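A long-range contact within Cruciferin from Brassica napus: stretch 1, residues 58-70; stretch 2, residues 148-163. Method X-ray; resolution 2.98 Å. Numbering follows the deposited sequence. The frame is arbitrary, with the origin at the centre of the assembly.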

# COMPACT_ATOMS: atom_id res chain seq x y z
N PRO A 58 -14.22 0.84 -26.19
CA PRO A 58 -12.95 0.70 -25.46
C PRO A 58 -12.77 1.74 -24.35
O PRO A 58 -12.77 2.95 -24.59
CB PRO A 58 -11.90 0.92 -26.54
CG PRO A 58 -12.53 0.50 -27.76
CD PRO A 58 -13.99 0.87 -27.64
N SER A 59 -12.60 1.23 -23.13
CA SER A 59 -12.32 2.04 -21.96
C SER A 59 -11.20 1.40 -21.15
O SER A 59 -11.08 0.17 -21.09
CB SER A 59 -13.57 2.19 -21.08
OG SER A 59 -13.84 1.01 -20.33
N PHE A 60 -10.37 2.23 -20.53
CA PHE A 60 -9.41 1.73 -19.56
C PHE A 60 -9.56 2.41 -18.20
O PHE A 60 -10.05 3.55 -18.10
CB PHE A 60 -7.96 1.79 -20.09
CG PHE A 60 -7.38 3.19 -20.18
CD1 PHE A 60 -6.94 3.85 -19.05
CD2 PHE A 60 -7.24 3.82 -21.40
CE1 PHE A 60 -6.40 5.11 -19.13
CE2 PHE A 60 -6.70 5.09 -21.49
CZ PHE A 60 -6.28 5.73 -20.36
N PHE A 61 -9.14 1.70 -17.16
CA PHE A 61 -9.36 2.14 -15.79
C PHE A 61 -8.06 2.39 -15.05
O PHE A 61 -7.00 1.95 -15.48
CB PHE A 61 -10.21 1.11 -15.06
CG PHE A 61 -11.58 0.98 -15.62
CD1 PHE A 61 -12.64 1.66 -15.04
CD2 PHE A 61 -11.81 0.20 -16.74
CE1 PHE A 61 -13.92 1.56 -15.57
CE2 PHE A 61 -13.07 0.09 -17.28
CZ PHE A 61 -14.14 0.77 -16.70
N SER A 62 -8.17 3.09 -13.92
CA SER A 62 -7.02 3.45 -13.09
C SER A 62 -6.82 2.45 -11.94
O SER A 62 -5.91 2.58 -11.12
CB SER A 62 -7.18 4.87 -12.55
OG SER A 62 -8.35 4.99 -11.74
N THR A 63 -7.69 1.44 -11.89
CA THR A 63 -7.65 0.44 -10.85
C THR A 63 -7.79 -0.94 -11.46
O THR A 63 -8.19 -1.07 -12.62
CB THR A 63 -8.83 0.58 -9.91
OG1 THR A 63 -10.02 0.23 -10.62
CG2 THR A 63 -8.92 2.00 -9.39
N ALA A 64 -7.47 -1.96 -10.68
CA ALA A 64 -7.71 -3.33 -11.11
C ALA A 64 -9.20 -3.55 -11.41
O ALA A 64 -10.07 -2.89 -10.86
CB ALA A 64 -7.24 -4.28 -10.04
N LYS A 65 -9.48 -4.50 -12.28
CA LYS A 65 -10.83 -4.76 -12.71
C LYS A 65 -10.97 -6.26 -12.78
O LYS A 65 -10.14 -6.94 -13.37
CB LYS A 65 -11.06 -4.16 -14.10
CG LYS A 65 -12.51 -3.80 -14.42
CD LYS A 65 -12.65 -3.10 -15.78
CE LYS A 65 -13.07 -4.07 -16.89
NZ LYS A 65 -14.15 -3.52 -17.79
N LEU A 66 -12.00 -6.78 -12.14
CA LEU A 66 -12.30 -8.20 -12.25
C LEU A 66 -13.75 -8.31 -12.70
O LEU A 66 -14.65 -7.87 -12.00
CB LEU A 66 -12.08 -8.90 -10.91
CG LEU A 66 -11.39 -10.27 -10.91
CD1 LEU A 66 -11.50 -10.94 -9.55
CD2 LEU A 66 -11.96 -11.16 -11.99
N SER A 67 -13.96 -8.84 -13.89
CA SER A 67 -15.29 -8.85 -14.49
C SER A 67 -15.86 -10.26 -14.45
O SER A 67 -15.11 -11.24 -14.47
CB SER A 67 -15.24 -8.35 -15.94
OG SER A 67 -14.67 -7.05 -16.06
N PHE A 68 -17.19 -10.36 -14.39
CA PHE A 68 -17.91 -11.63 -14.49
C PHE A 68 -19.06 -11.47 -15.48
O PHE A 68 -19.71 -10.42 -15.51
CB PHE A 68 -18.44 -12.04 -13.12
CG PHE A 68 -19.12 -13.39 -13.11
CD1 PHE A 68 -18.38 -14.55 -12.94
CD2 PHE A 68 -20.50 -13.49 -13.22
CE1 PHE A 68 -19.01 -15.78 -12.91
CE2 PHE A 68 -21.13 -14.71 -13.19
CZ PHE A 68 -20.38 -15.86 -13.04
N VAL A 69 -19.28 -12.47 -16.32
CA VAL A 69 -20.39 -12.44 -17.26
C VAL A 69 -21.53 -13.21 -16.63
O VAL A 69 -21.41 -14.41 -16.39
CB VAL A 69 -20.02 -13.06 -18.62
CG1 VAL A 69 -19.05 -12.17 -19.38
CG2 VAL A 69 -19.39 -14.40 -18.40
N ALA A 70 -22.62 -12.51 -16.32
CA ALA A 70 -23.69 -13.08 -15.51
C ALA A 70 -24.78 -13.65 -16.38
O ALA A 70 -25.33 -14.71 -16.07
CB ALA A 70 -24.25 -12.04 -14.58
N HIS A 148 -14.01 -14.94 -27.36
CA HIS A 148 -15.44 -15.15 -27.18
C HIS A 148 -15.69 -15.34 -25.69
O HIS A 148 -14.88 -15.97 -25.00
CB HIS A 148 -15.95 -16.36 -27.96
CG HIS A 148 -17.44 -16.54 -27.88
ND1 HIS A 148 -18.03 -17.50 -27.08
CD2 HIS A 148 -18.45 -15.90 -28.51
CE1 HIS A 148 -19.35 -17.42 -27.21
NE2 HIS A 148 -19.63 -16.46 -28.07
N ILE A 149 -16.80 -14.80 -25.22
CA ILE A 149 -17.17 -14.92 -23.81
C ILE A 149 -18.59 -15.44 -23.66
O ILE A 149 -19.48 -15.12 -24.46
CB ILE A 149 -17.04 -13.58 -23.07
CG1 ILE A 149 -17.77 -12.47 -23.83
CG2 ILE A 149 -15.58 -13.21 -22.90
CD1 ILE A 149 -17.85 -11.18 -23.08
N ARG A 150 -18.79 -16.28 -22.65
CA ARG A 150 -20.08 -16.87 -22.34
C ARG A 150 -20.28 -16.76 -20.85
O ARG A 150 -19.34 -16.46 -20.12
CB ARG A 150 -20.13 -18.35 -22.75
CG ARG A 150 -18.88 -19.13 -22.37
CD ARG A 150 -19.19 -20.55 -21.91
NE ARG A 150 -17.96 -21.26 -21.59
CZ ARG A 150 -17.85 -22.26 -20.72
NH1 ARG A 150 -18.92 -22.69 -20.05
NH2 ARG A 150 -16.66 -22.81 -20.49
N THR A 151 -21.50 -17.03 -20.39
CA THR A 151 -21.81 -16.92 -18.97
C THR A 151 -20.85 -17.72 -18.08
O THR A 151 -20.54 -18.87 -18.37
CB THR A 151 -23.28 -17.28 -18.70
OG1 THR A 151 -24.12 -16.25 -19.24
CG2 THR A 151 -23.54 -17.40 -17.21
N GLY A 152 -20.37 -17.08 -17.02
CA GLY A 152 -19.47 -17.73 -16.09
C GLY A 152 -18.01 -17.36 -16.29
O GLY A 152 -17.17 -17.60 -15.42
N ASP A 153 -17.69 -16.79 -17.45
CA ASP A 153 -16.33 -16.35 -17.69
C ASP A 153 -15.96 -15.29 -16.65
O ASP A 153 -16.76 -14.41 -16.33
CB ASP A 153 -16.16 -15.76 -19.10
CG ASP A 153 -16.12 -16.83 -20.19
OD1 ASP A 153 -15.72 -17.98 -19.90
OD2 ASP A 153 -16.47 -16.49 -21.34
N THR A 154 -14.75 -15.38 -16.12
CA THR A 154 -14.25 -14.39 -15.20
C THR A 154 -13.00 -13.74 -15.79
O THR A 154 -11.99 -14.41 -16.01
CB THR A 154 -13.95 -15.04 -13.85
OG1 THR A 154 -15.04 -15.89 -13.49
CG2 THR A 154 -13.76 -13.96 -12.77
N ILE A 155 -13.09 -12.45 -16.07
CA ILE A 155 -12.03 -11.70 -16.75
C ILE A 155 -11.22 -10.81 -15.81
O ILE A 155 -11.77 -10.19 -14.91
CB ILE A 155 -12.63 -10.78 -17.84
CG1 ILE A 155 -12.97 -11.58 -19.10
CG2 ILE A 155 -11.68 -9.63 -18.15
CD1 ILE A 155 -14.41 -12.00 -19.18
N ALA A 156 -9.90 -10.75 -16.03
CA ALA A 156 -9.03 -9.85 -15.25
C ALA A 156 -8.38 -8.76 -16.10
O ALA A 156 -7.99 -8.98 -17.25
CB ALA A 156 -7.99 -10.63 -14.50
N THR A 157 -8.26 -7.58 -15.50
CA THR A 157 -7.75 -6.42 -16.20
C THR A 157 -6.81 -5.58 -15.34
O THR A 157 -7.19 -5.12 -14.27
CB THR A 157 -8.90 -5.55 -16.73
OG1 THR A 157 -9.10 -5.85 -18.12
CG2 THR A 157 -8.59 -4.07 -16.58
N HIS A 158 -5.59 -5.40 -15.82
CA HIS A 158 -4.58 -4.57 -15.18
C HIS A 158 -4.95 -3.10 -15.33
O HIS A 158 -5.50 -2.71 -16.35
CB HIS A 158 -3.23 -4.80 -15.86
CG HIS A 158 -2.18 -5.36 -14.95
ND1 HIS A 158 -2.13 -6.69 -14.59
CD2 HIS A 158 -1.12 -4.77 -14.34
CE1 HIS A 158 -1.09 -6.89 -13.79
NE2 HIS A 158 -0.47 -5.74 -13.63
N PRO A 159 -4.65 -2.27 -14.32
CA PRO A 159 -4.81 -0.83 -14.56
C PRO A 159 -4.11 -0.46 -15.86
O PRO A 159 -2.95 -0.84 -16.04
CB PRO A 159 -4.08 -0.18 -13.39
CG PRO A 159 -4.11 -1.20 -12.30
CD PRO A 159 -4.15 -2.56 -12.96
N GLY A 160 -4.80 0.25 -16.75
CA GLY A 160 -4.18 0.69 -17.99
C GLY A 160 -4.53 -0.13 -19.21
O GLY A 160 -4.27 0.29 -20.34
N VAL A 161 -5.11 -1.31 -19.00
CA VAL A 161 -5.56 -2.15 -20.11
C VAL A 161 -6.94 -1.72 -20.63
O VAL A 161 -7.88 -1.57 -19.86
CB VAL A 161 -5.65 -3.61 -19.68
CG1 VAL A 161 -6.12 -4.47 -20.83
CG2 VAL A 161 -4.31 -4.10 -19.13
N ALA A 162 -7.05 -1.53 -21.94
CA ALA A 162 -8.33 -1.14 -22.53
C ALA A 162 -9.12 -2.36 -22.97
O ALA A 162 -8.55 -3.29 -23.52
CB ALA A 162 -8.12 -0.23 -23.71
N GLN A 163 -10.44 -2.35 -22.73
CA GLN A 163 -11.34 -3.44 -23.13
C GLN A 163 -12.64 -2.92 -23.72
O GLN A 163 -13.17 -1.90 -23.29
CB GLN A 163 -11.71 -4.32 -21.95
CG GLN A 163 -10.81 -5.49 -21.75
CD GLN A 163 -11.14 -6.24 -20.48
OE1 GLN A 163 -12.06 -5.86 -19.77
NE2 GLN A 163 -10.40 -7.30 -20.19
O HOH W 1 -8.14 -0.77 -17.22

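Backbone hydrogen bonds between antiparallel strands dominate this contact. The shortest join Ser67 and Ile155, with Ser67 N to Ile155 O and Ile155 N to Ser67 O both at 2.8 Å. Lys65 and Thr157 form a second reciprocal pair, Thr157 N to Lys65 O at 2.9 Å and Lys65 N to Thr157 O at 3.1 Å. Ser59 and Gln163 make a third, Gln163 N reaching Ser59 O at 3.1 Å and Ser59 N reaching Gln163 O at 3.2 Å.

Two type II turns shape the second stretch, and each puts a glycine amide to use: Gly152 N donates to Val69 O (2.9 Å) and Gly160 N to Phe61 O (3.1 Å). At these backbone angles a CB would jam against the preceding carbonyl, so glycine fits both places. Asp153 braces the first turn, its OD2 accepting from Arg150 N at 2.7 Å. Near the second, a water accepts from Phe61 N at 2.7 Å.

Side chains alternate between the sheet's faces. Lys65, Ser67, Ile155 and Thr157 share one; the aliphatic part of Lys65 packs on Thr157, Lys65 CB to Thr157 CG2 at 3.5 Å, while Lys65 NZ is satisfied elsewhere in the structure. On the other, Leu66 CD2 meets Thr154 CG2 at 3.4 Å, and the Phe68 ring presents its edge to Thr154 OG1. Branched Val69 points toward the second stretch, its CG1 meeting Ile149 CD1 at 4.0 Å.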